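Long-range contact in pumilio domain-containing protein 7 (Caenorhabditis elegans, PDB 3V71), which binds a consensus sequence in the 3' untranslated regions of mRNAs and modulates their expression and stability during oocyte formation and early embryonic divisions: residues I207-C221 with I243-L256. Sequence-based numbering, arbitrary orientation.
Sequences IQLLHSLMTCIVRNC and IMEMYRDTIIDKCL
With CG anti to its carbonyl carbon (chi1 -67°), Tyr247 sends its ring across to helix 203-218, where His211, whose CG lies anti to the backbone N (chi1 -173°), meets it at the hydroxyl end. The two side chains cross at about a right angle, and His211 ND1 and Tyr247 OH, 2.8 Å apart, share a hydrogen bond in which either could be the donor; each partner lies at the edge of the other's ring, in its plane. Met214 lies over one face of the phenol. Its CG sits almost on the ring normal, 3.7 Å from the Tyr247 centroid, as a CH-pi contact, and the bends at chi2 and chi3 keep SD above the same face, farther off in a Met-aromatic contact, and turn CE back against the ring. A leucine in place of Tyr247 would probably leave His211 ND1 without its hydroxyl partner and Met214 without a flat surface to lie on. Toward the N-terminal ends of the two segments, Ile207 and Ile243 meet tip to tip, Ile207 CD1 to Ile243 CG2, 4.0 Å, while Leu210 CD2 rests against Met244 SD, also 4.0 Å away. At the other end, Val218 CG2 packs on Ile251 CG1 at 3.9 Å, and Cys221 SG lies 3.6 Å from Ile251 CG2. The two helix segments run nearly parallel, 23° apart with axes 11.0 Å from each other at closest approach, as neighbouring helices do in the superhelical stack of Pumilio repeats. The nearest atom of the contact is about 12 Å from the bound RNA; the pair joins neighbouring helices of the scaffold and does not touch the RNA. Around it, helix 183-194 contributes Ile191, which touches Leu210, Ile217 and Met244, and helix 231-238 brings Val237 against Met244, Tyr247 and Ile251.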
loop_
_atom_site.group_PDB
_atom_site.type_symbol
_atom_site.label_atom_id
_atom_site.label_comp_id
_atom_site.label_asym_id
_atom_site.label_seq_id
_atom_site.Cartn_x
_atom_site.Cartn_y
_atom_site.Cartn_z
ATOM N N ILE A 207 1.528 -0.241 18.172
ATOM C CA ILE A 207 0.203 0.359 18.290
ATOM C C ILE A 207 0.267 1.847 18.586
ATOM O O ILE A 207 -0.604 2.608 18.167
ATOM C CB ILE A 207 -0.626 -0.336 19.382
ATOM C CG1 ILE A 207 -0.983 -1.751 18.939
ATOM C CG2 ILE A 207 -1.889 0.432 19.668
ATOM C CD1 ILE A 207 -1.648 -1.805 17.588
ATOM N N GLN A 208 1.288 2.267 19.317
ATOM C CA GLN A 208 1.434 3.680 19.622
ATOM C C GLN A 208 1.901 4.420 18.383
ATOM O O GLN A 208 1.659 5.619 18.231
ATOM C CB GLN A 208 2.425 3.902 20.768
ATOM C CG GLN A 208 1.933 3.449 22.136
ATOM C CD GLN A 208 2.874 3.870 23.258
ATOM O OE1 GLN A 208 3.029 5.063 23.542
ATOM N NE2 GLN A 208 3.514 2.890 23.896
ATOM N N LEU A 209 2.579 3.697 17.498
ATOM C CA LEU A 209 3.119 4.296 16.286
ATOM C C LEU A 209 2.016 4.402 15.254
ATOM O O LEU A 209 1.933 5.382 14.516
ATOM C CB LEU A 209 4.293 3.475 15.747
ATOM C CG LEU A 209 5.589 3.545 16.558
ATOM C CD1 LEU A 209 6.498 2.370 16.239
ATOM C CD2 LEU A 209 6.307 4.874 16.346
ATOM N N LEU A 210 1.165 3.383 15.223
ATOM C CA LEU A 210 -0.012 3.374 14.364
ATOM C C LEU A 210 -0.946 4.521 14.707
ATOM O O LEU A 210 -1.509 5.163 13.822
ATOM C CB LEU A 210 -0.764 2.055 14.523
ATOM C CG LEU A 210 -1.880 1.733 13.532
ATOM C CD1 LEU A 210 -1.343 1.739 12.107
ATOM C CD2 LEU A 210 -2.498 0.385 13.871
ATOM N N HIS A 211 -1.105 4.771 16.003
ATOM C CA HIS A 211 -2.063 5.756 16.472
ATOM C C HIS A 211 -1.700 7.169 16.041
ATOM O O HIS A 211 -2.568 7.932 15.621
ATOM C CB HIS A 211 -2.242 5.688 17.993
ATOM C CG HIS A 211 -3.342 6.571 18.498
ATOM N ND1 HIS A 211 -4.676 6.240 18.377
ATOM C CD2 HIS A 211 -3.309 7.791 19.085
ATOM C CE1 HIS A 211 -5.416 7.212 18.884
ATOM N NE2 HIS A 211 -4.611 8.166 19.315
ATOM N N SER A 212 -0.424 7.521 16.153
ATOM C CA SER A 212 0.028 8.856 15.765
ATOM C C SER A 212 -0.128 9.017 14.264
ATOM O O SER A 212 -0.382 10.111 13.760
ATOM C CB SER A 212 1.487 9.079 16.159
ATOM O OG SER A 212 2.346 8.231 15.416
ATOM N N LEU A 213 0.032 7.909 13.550
ATOM C CA LEU A 213 -0.162 7.894 12.116
ATOM C C LEU A 213 -1.640 8.016 11.802
ATOM O O LEU A 213 -2.063 8.901 11.056
ATOM C CB LEU A 213 0.354 6.582 11.551
ATOM C CG LEU A 213 1.207 6.748 10.303
ATOM C CD1 LEU A 213 2.679 6.715 10.699
ATOM C CD2 LEU A 213 0.864 5.671 9.274
ATOM N N MET A 214 -2.414 7.106 12.385
ATOM C CA MET A 214 -3.856 7.042 12.196
ATOM C C MET A 214 -4.566 8.345 12.511
ATOM O O MET A 214 -5.639 8.619 11.983
ATOM C CB MET A 214 -4.434 5.926 13.052
ATOM C CG MET A 214 -4.134 4.548 12.503
ATOM S SD MET A 214 -4.654 4.436 10.778
ATOM C CE MET A 214 -6.308 5.120 10.893
ATOM N N THR A 215 -3.960 9.145 13.380
ATOM C CA THR A 215 -4.514 10.439 13.754
ATOM C C THR A 215 -4.512 11.414 12.579
ATOM O O THR A 215 -5.519 12.057 12.311
ATOM C CB THR A 215 -3.749 11.043 14.944
ATOM O OG1 THR A 215 -3.740 10.099 16.019
ATOM C CG2 THR A 215 -4.400 12.339 15.409
ATOM N N CYS A 216 -3.380 11.520 11.888
ATOM C CA CYS A 216 -3.277 12.357 10.692
ATOM C C CYS A 216 -4.335 11.933 9.692
ATOM O O CYS A 216 -5.008 12.766 9.086
ATOM C CB CYS A 216 -1.896 12.218 10.038
ATOM S SG CYS A 216 -0.475 12.459 11.146
ATOM N N ILE A 217 -4.471 10.621 9.534
ATOM C CA ILE A 217 -5.387 10.040 8.564
ATOM C C ILE A 217 -6.836 10.411 8.845
ATOM O O ILE A 217 -7.570 10.821 7.941
ATOM C CB ILE A 217 -5.249 8.504 8.540
ATOM C CG1 ILE A 217 -4.011 8.091 7.742
ATOM C CG2 ILE A 217 -6.477 7.863 7.939
ATOM C CD1 ILE A 217 -3.774 6.602 7.734
ATOM N N VAL A 218 -7.241 10.253 10.101
ATOM C CA VAL A 218 -8.598 10.568 10.529
ATOM C C VAL A 218 -8.889 12.059 10.378
ATOM O O VAL A 218 -9.966 12.454 9.938
ATOM C CB VAL A 218 -8.822 10.155 11.992
ATOM C CG1 VAL A 218 -9.998 10.915 12.584
ATOM C CG2 VAL A 218 -9.043 8.667 12.097
ATOM N N ARG A 219 -7.916 12.883 10.737
ATOM C CA ARG A 219 -8.096 14.323 10.736
ATOM C C ARG A 219 -8.067 14.914 9.331
ATOM O O ARG A 219 -8.165 16.124 9.152
ATOM C CB ARG A 219 -7.059 14.986 11.645
ATOM C CG ARG A 219 -7.215 14.568 13.103
ATOM C CD ARG A 219 -6.259 15.304 14.032
ATOM N NE ARG A 219 -6.673 15.178 15.429
ATOM C CZ ARG A 219 -5.993 15.663 16.464
ATOM N NH1 ARG A 219 -4.849 16.309 16.271
ATOM N NH2 ARG A 219 -6.455 15.498 17.698
ATOM N N ASN A 220 -7.959 14.054 8.330
ATOM C CA ASN A 220 -7.984 14.506 6.948
ATOM C C ASN A 220 -8.854 13.608 6.101
ATOM O O ASN A 220 -8.865 13.707 4.876
ATOM C CB ASN A 220 -6.575 14.550 6.375
ATOM C CG ASN A 220 -5.765 15.696 6.924
ATOM O OD1 ASN A 220 -4.730 15.494 7.556
ATOM N ND2 ASN A 220 -6.231 16.914 6.681
ATOM N N CYS A 221 -9.594 12.734 6.767
ATOM C CA CYS A 221 -10.395 11.733 6.084
ATOM C C CYS A 221 -11.111 12.245 4.832
ATOM O O CYS A 221 -11.059 11.603 3.780
ATOM C CB CYS A 221 -11.410 11.137 7.047
ATOM S SG CYS A 221 -12.312 9.749 6.349
ATOM N N ILE A 243 -7.201 -4.412 15.111
ATOM C CA ILE A 243 -7.466 -3.170 15.806
ATOM C C ILE A 243 -7.793 -2.100 14.774
ATOM O O ILE A 243 -8.096 -0.956 15.109
ATOM C CB ILE A 243 -6.250 -2.733 16.640
ATOM C CG1 ILE A 243 -6.631 -1.593 17.592
ATOM C CG2 ILE A 243 -5.106 -2.335 15.728
ATOM C CD1 ILE A 243 -5.532 -1.194 18.558
ATOM N N MET A 244 -7.724 -2.471 13.501
ATOM C CA MET A 244 -8.070 -1.523 12.459
ATOM C C MET A 244 -9.554 -1.193 12.516
ATOM O O MET A 244 -9.967 -0.105 12.127
ATOM C CB MET A 244 -7.680 -2.049 11.076
ATOM C CG MET A 244 -6.218 -1.840 10.727
ATOM S SD MET A 244 -5.543 -0.286 11.364
ATOM C CE MET A 244 -6.049 0.870 10.103
ATOM N N GLU A 245 -10.343 -2.138 13.016
ATOM C CA GLU A 245 -11.783 -1.966 13.117
ATOM C C GLU A 245 -12.142 -0.776 13.998
ATOM O O GLU A 245 -13.102 -0.068 13.730
ATOM C CB GLU A 245 -12.429 -3.237 13.650
ATOM C CG GLU A 245 -12.177 -4.445 12.782
ATOM C CD GLU A 245 -12.960 -5.660 13.232
ATOM O OE1 GLU A 245 -13.304 -5.733 14.434
ATOM O OE2 GLU A 245 -13.238 -6.535 12.380
ATOM N N MET A 246 -11.356 -0.561 15.044
ATOM C CA MET A 246 -11.520 0.596 15.908
ATOM C C MET A 246 -11.408 1.904 15.116
ATOM O O MET A 246 -12.143 2.861 15.367
ATOM C CB MET A 246 -10.488 0.545 17.040
ATOM C CG MET A 246 -10.487 1.744 17.975
ATOM S SD MET A 246 -9.309 1.584 19.340
ATOM C CE MET A 246 -7.752 1.905 18.508
ATOM N N TYR A 247 -10.497 1.945 14.151
ATOM C CA TYR A 247 -10.321 3.141 13.323
ATOM C C TYR A 247 -11.390 3.238 12.230
ATOM O O TYR A 247 -11.834 4.332 11.868
ATOM C CB TYR A 247 -8.902 3.193 12.741
ATOM C CG TYR A 247 -7.847 3.392 13.809
ATOM C CD1 TYR A 247 -7.593 4.656 14.331
ATOM C CD2 TYR A 247 -7.122 2.316 14.312
ATOM C CE1 TYR A 247 -6.646 4.846 15.320
ATOM C CE2 TYR A 247 -6.170 2.495 15.299
ATOM C CZ TYR A 247 -5.938 3.764 15.801
ATOM O OH TYR A 247 -4.991 3.956 16.783
ATOM N N ARG A 248 -11.809 2.080 11.729
ATOM C CA ARG A 248 -12.915 1.988 10.791
ATOM C C ARG A 248 -14.105 2.749 11.357
ATOM O O ARG A 248 -14.669 3.638 10.711
ATOM C CB ARG A 248 -13.276 0.519 10.591
ATOM C CG ARG A 248 -14.378 0.260 9.599
ATOM C CD ARG A 248 -15.518 -0.501 10.252
ATOM N NE ARG A 248 -15.266 -1.934 10.402
ATOM C CZ ARG A 248 -15.523 -2.624 11.514
ATOM N NH1 ARG A 248 -16.019 -2.015 12.588
ATOM N NH2 ARG A 248 -15.274 -3.926 11.559
ATOM N N ASP A 249 -14.453 2.402 12.592
ATOM C CA ASP A 249 -15.583 2.975 13.306
ATOM C C ASP A 249 -15.469 4.481 13.515
ATOM O O ASP A 249 -16.453 5.219 13.363
ATOM C CB ASP A 249 -15.732 2.277 14.650
ATOM C CG ASP A 249 -16.020 0.798 14.501
ATOM O OD1 ASP A 249 -16.263 0.362 13.350
ATOM O OD2 ASP A 249 -16.011 0.076 15.532
ATOM N N THR A 250 -14.273 4.933 13.872
ATOM C CA THR A 250 -14.052 6.354 14.091
ATOM C C THR A 250 -14.165 7.120 12.791
ATOM O O THR A 250 -14.738 8.207 12.754
ATOM C CB THR A 250 -12.667 6.622 14.663
ATOM O OG1 THR A 250 -12.401 5.687 15.715
ATOM C CG2 THR A 250 -12.585 8.051 15.192
ATOM N N ILE A 251 -13.596 6.552 11.730
ATOM C CA ILE A 251 -13.648 7.174 10.419
ATOM C C ILE A 251 -15.084 7.255 9.931
ATOM O O ILE A 251 -15.528 8.302 9.464
ATOM C CB ILE A 251 -12.810 6.400 9.406
ATOM C CG1 ILE A 251 -11.342 6.811 9.507
ATOM C CG2 ILE A 251 -13.308 6.653 7.993
ATOM C CD1 ILE A 251 -10.418 5.990 8.613
ATOM N N ILE A 252 -15.815 6.152 10.042
ATOM C CA ILE A 252 -17.234 6.164 9.697
ATOM C C ILE A 252 -18.004 7.155 10.570
ATOM O O ILE A 252 -18.803 7.949 10.079
ATOM C CB ILE A 252 -17.879 4.781 9.873
ATOM C CG1 ILE A 252 -17.397 3.811 8.799
ATOM C CG2 ILE A 252 -19.387 4.889 9.801
ATOM C CD1 ILE A 252 -18.074 2.458 8.880
ATOM N N ASP A 253 -17.748 7.101 11.873
ATOM C CA ASP A 253 -18.501 7.892 12.831
ATOM C C ASP A 253 -18.215 9.393 12.746
ATOM O O ASP A 253 -19.116 10.209 12.897
ATOM C CB ASP A 253 -18.249 7.372 14.249
ATOM C CG ASP A 253 -19.529 7.271 15.076
ATOM O OD1 ASP A 253 -20.468 8.060 14.821
ATOM O OD2 ASP A 253 -19.597 6.403 15.981
ATOM N N LYS A 254 -16.965 9.756 12.500
ATOM C CA LYS A 254 -16.578 11.161 12.499
ATOM C C LYS A 254 -16.702 11.824 11.128
ATOM O O LYS A 254 -17.186 12.951 11.013
ATOM C CB LYS A 254 -15.129 11.318 12.983
ATOM C CG LYS A 254 -14.806 10.655 14.315
ATOM C CD LYS A 254 -15.399 11.410 15.484
ATOM C CE LYS A 254 -14.696 12.734 15.703
ATOM N NZ LYS A 254 -15.379 13.505 16.787
ATOM N N CYS A 255 -16.270 11.126 10.087
ATOM C CA CYS A 255 -16.126 11.725 8.771
ATOM C C CYS A 255 -17.230 11.311 7.789
ATOM O O CYS A 255 -17.757 12.133 7.039
ATOM C CB CYS A 255 -14.749 11.363 8.202
ATOM S SG CYS A 255 -13.439 11.150 9.458
ATOM N N LEU A 256 -17.569 10.030 7.777
ATOM C CA LEU A 256 -18.505 9.559 6.764
ATOM C C LEU A 256 -19.940 9.918 7.103
ATOM O O LEU A 256 -20.655 10.483 6.277
ATOM C CB LEU A 256 -18.357 8.058 6.538
ATOM C CG LEU A 256 -16.903 7.652 6.328
ATOM C CD1 LEU A 256 -16.842 6.246 5.789
ATOM C CD2 LEU A 256 -16.176 8.630 5.404
#